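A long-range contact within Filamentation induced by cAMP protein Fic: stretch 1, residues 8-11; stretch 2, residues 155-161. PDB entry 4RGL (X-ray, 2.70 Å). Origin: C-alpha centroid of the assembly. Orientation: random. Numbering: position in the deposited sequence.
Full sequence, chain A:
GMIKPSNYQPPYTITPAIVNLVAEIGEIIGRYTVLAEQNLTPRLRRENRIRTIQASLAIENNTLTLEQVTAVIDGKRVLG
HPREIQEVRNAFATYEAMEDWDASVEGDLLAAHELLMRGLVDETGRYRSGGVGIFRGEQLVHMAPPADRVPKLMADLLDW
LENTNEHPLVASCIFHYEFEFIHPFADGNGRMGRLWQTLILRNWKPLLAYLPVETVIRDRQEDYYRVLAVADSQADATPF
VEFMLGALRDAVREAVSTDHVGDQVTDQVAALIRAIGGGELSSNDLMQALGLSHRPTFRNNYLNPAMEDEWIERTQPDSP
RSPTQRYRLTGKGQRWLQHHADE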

# COMPACT_ATOMS: atom_id res chain seq x y z
N TYR A 8 16.06 5.57 -29.41
CA TYR A 8 15.18 4.57 -28.82
C TYR A 8 13.97 5.23 -28.14
O TYR A 8 14.13 6.14 -27.32
N GLN A 9 12.76 4.69 -28.40
CA GLN A 9 11.54 5.10 -27.71
C GLN A 9 10.49 3.96 -27.76
O GLN A 9 10.27 3.36 -28.82
N PRO A 10 9.85 3.64 -26.62
CA PRO A 10 8.84 2.56 -26.62
C PRO A 10 7.56 2.97 -27.41
O PRO A 10 7.39 4.15 -27.76
N PRO A 11 6.64 1.99 -27.73
CA PRO A 11 5.45 2.34 -28.55
C PRO A 11 4.43 3.18 -27.79
O PRO A 11 3.30 2.73 -27.54
N ALA A 155 19.58 -0.38 -20.17
CA ALA A 155 20.28 0.90 -20.25
C ALA A 155 19.44 1.91 -21.02
O ALA A 155 19.24 3.04 -20.54
N ASP A 156 18.89 1.49 -22.18
CA ASP A 156 18.04 2.34 -23.01
C ASP A 156 16.77 2.73 -22.28
O ASP A 156 16.42 3.91 -22.24
N LEU A 157 16.10 1.74 -21.65
CA LEU A 157 14.85 1.97 -20.92
C LEU A 157 15.05 2.99 -19.78
O LEU A 157 14.23 3.89 -19.61
N LEU A 158 16.15 2.84 -19.00
CA LEU A 158 16.43 3.74 -17.87
C LEU A 158 16.86 5.12 -18.37
O LEU A 158 16.55 6.12 -17.73
N ASP A 159 17.56 5.17 -19.52
CA ASP A 159 17.95 6.45 -20.12
C ASP A 159 16.72 7.18 -20.62
O ASP A 159 16.60 8.39 -20.42
N TRP A 160 15.78 6.44 -21.24
CA TRP A 160 14.52 7.00 -21.71
C TRP A 160 13.73 7.59 -20.56
O TRP A 160 13.24 8.71 -20.67
N LEU A 161 13.62 6.85 -19.44
CA LEU A 161 12.85 7.27 -18.27
C LEU A 161 13.41 8.57 -17.67
O LEU A 161 12.65 9.42 -17.20

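An extended N-terminal segment without regular secondary structure lays an aromatic ring and a proline onto one side of a helix, in a small contact made of carbon-to-ring packing with no hydrogen bond between the two stretches. About 258 Å² is buried, both sides summed, and the touching residues lie at least 148 positions apart in the sequence.

The helix offers Asp156 and Trp160, one turn apart, and both send their CA-to-CB bonds toward the segment. Tyr8 and Pro10 answer from the other side, pointing toward the helix, while Gln9 between them leaves sideways. This alternation suits the extended backbone at Gln9 and Pro10. In register, Tyr8 lies nearest Asp156, with CA atoms 6.8 Å apart, and Gln9 lies nearest Trp160, CA to CA 7.0 Å.

Tyr8, in a t rotamer with chi2 near 82°, contributes the largest covered area. The CB of Asp156 sits over one face of its ring, 3.9 Å from the centroid and 21° off the normal, a CH-pi contact. Here the aspartate works through its methylene; chi1 is m, and its carboxylate finds no polar partner in the segment. The ring edge meets Trp160, with Tyr8 CE2 3.7 Å from Trp160 CB. Tyr8 CE2 also comes within 3.6 Å of Asp156 O, but that carbonyl is already engaged in the helix, accepting from Trp160 N at 2.8 Å. Farther out, the phenol oxygen OH of Tyr8 reaches Leu157 CD1 at 3.6 Å, a van der Waals contact with a leucine whose CA-to-CB bond points sideways and whose rotamer is t, p.

The second ring contact reverses the roles, with the helix supplying the aromatic surface. Trp160, chi1 t and chi2 near 82°, receives Pro10 CD over one face of its five-membered ring, 3.7 Å from the centroid and only 11° off the normal. The closest atoms are Pro10 CD and Trp160 NE1, 3.6 Å apart; this is packing against the indole face. Pro10 is buried, with its ring puckered C-gamma exo.

Gln9 adds little: its CA comes to 4.5 Å from Trp160 CD1, and its side chain, chi1 p and chi2 t, leads away at its end. Pro11 lies beyond reach, as do Ala155 and Leu161 on the helix, and Leu158 points away.

The rule to read here is reciprocity: each stretch lends one ring face, and each covers the other's with a saturated carbon, a methylene from aspartate or proline.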

# COMPACT_ATOMS: atom_id res chain seq x y z
CB TYR A 8 15.94 3.70 -27.79
CG TYR A 8 15.04 3.00 -26.79
CD1 TYR A 8 14.39 1.81 -27.12
CD2 TYR A 8 14.81 3.55 -25.53
CE1 TYR A 8 13.53 1.19 -26.21
CE2 TYR A 8 13.95 2.93 -24.62
CZ TYR A 8 13.31 1.75 -24.96
OH TYR A 8 12.48 1.13 -24.07
CB GLN A 9 10.94 6.41 -28.30
CG GLN A 9 10.47 6.31 -29.75
CD GLN A 9 9.48 7.39 -30.09
OE1 GLN A 9 8.29 7.29 -29.78
NE2 GLN A 9 9.94 8.43 -30.76
CB PRO A 10 8.54 2.36 -25.13
CG PRO A 10 9.66 3.08 -24.40
CD PRO A 10 10.03 4.21 -25.27
CB PRO A 11 4.87 0.97 -28.93
CG PRO A 11 5.34 0.05 -27.84
CD PRO A 11 6.70 0.54 -27.45
CB ALA A 155 21.63 0.73 -20.91
CB ASP A 156 17.69 1.63 -24.34
CG ASP A 156 18.86 1.41 -25.27
OD1 ASP A 156 19.88 2.15 -25.14
OD2 ASP A 156 18.74 0.57 -26.19
CB LEU A 157 14.30 0.64 -20.37
CG LEU A 157 12.96 0.72 -19.64
CD1 LEU A 157 11.88 1.35 -20.52
CD2 LEU A 157 12.53 -0.64 -19.15
CB LEU A 158 17.50 3.15 -16.95
CG LEU A 158 17.10 1.87 -16.20
CD1 LEU A 158 18.30 1.16 -15.67
CD2 LEU A 158 16.09 2.17 -15.09
CB ASP A 159 18.95 6.24 -21.27
CG ASP A 159 19.39 7.54 -21.94
OD1 ASP A 159 19.81 8.47 -21.22
OD2 ASP A 159 19.33 7.61 -23.19
CB TRP A 160 13.68 5.92 -22.42
CG TRP A 160 12.27 6.36 -22.70
CD1 TRP A 160 11.84 7.13 -23.74
CD2 TRP A 160 11.13 6.15 -21.87
NE1 TRP A 160 10.50 7.41 -23.61
CE2 TRP A 160 10.04 6.81 -22.47
CE3 TRP A 160 10.91 5.45 -20.67
CZ2 TRP A 160 8.75 6.79 -21.92
CZ3 TRP A 160 9.65 5.44 -20.11
CH2 TRP A 160 8.59 6.12 -20.73
CB LEU A 161 12.86 6.14 -17.21
CG LEU A 161 11.95 6.35 -15.99
CD1 LEU A 161 10.48 6.35 -16.40
CD2 LEU A 161 12.20 5.29 -14.95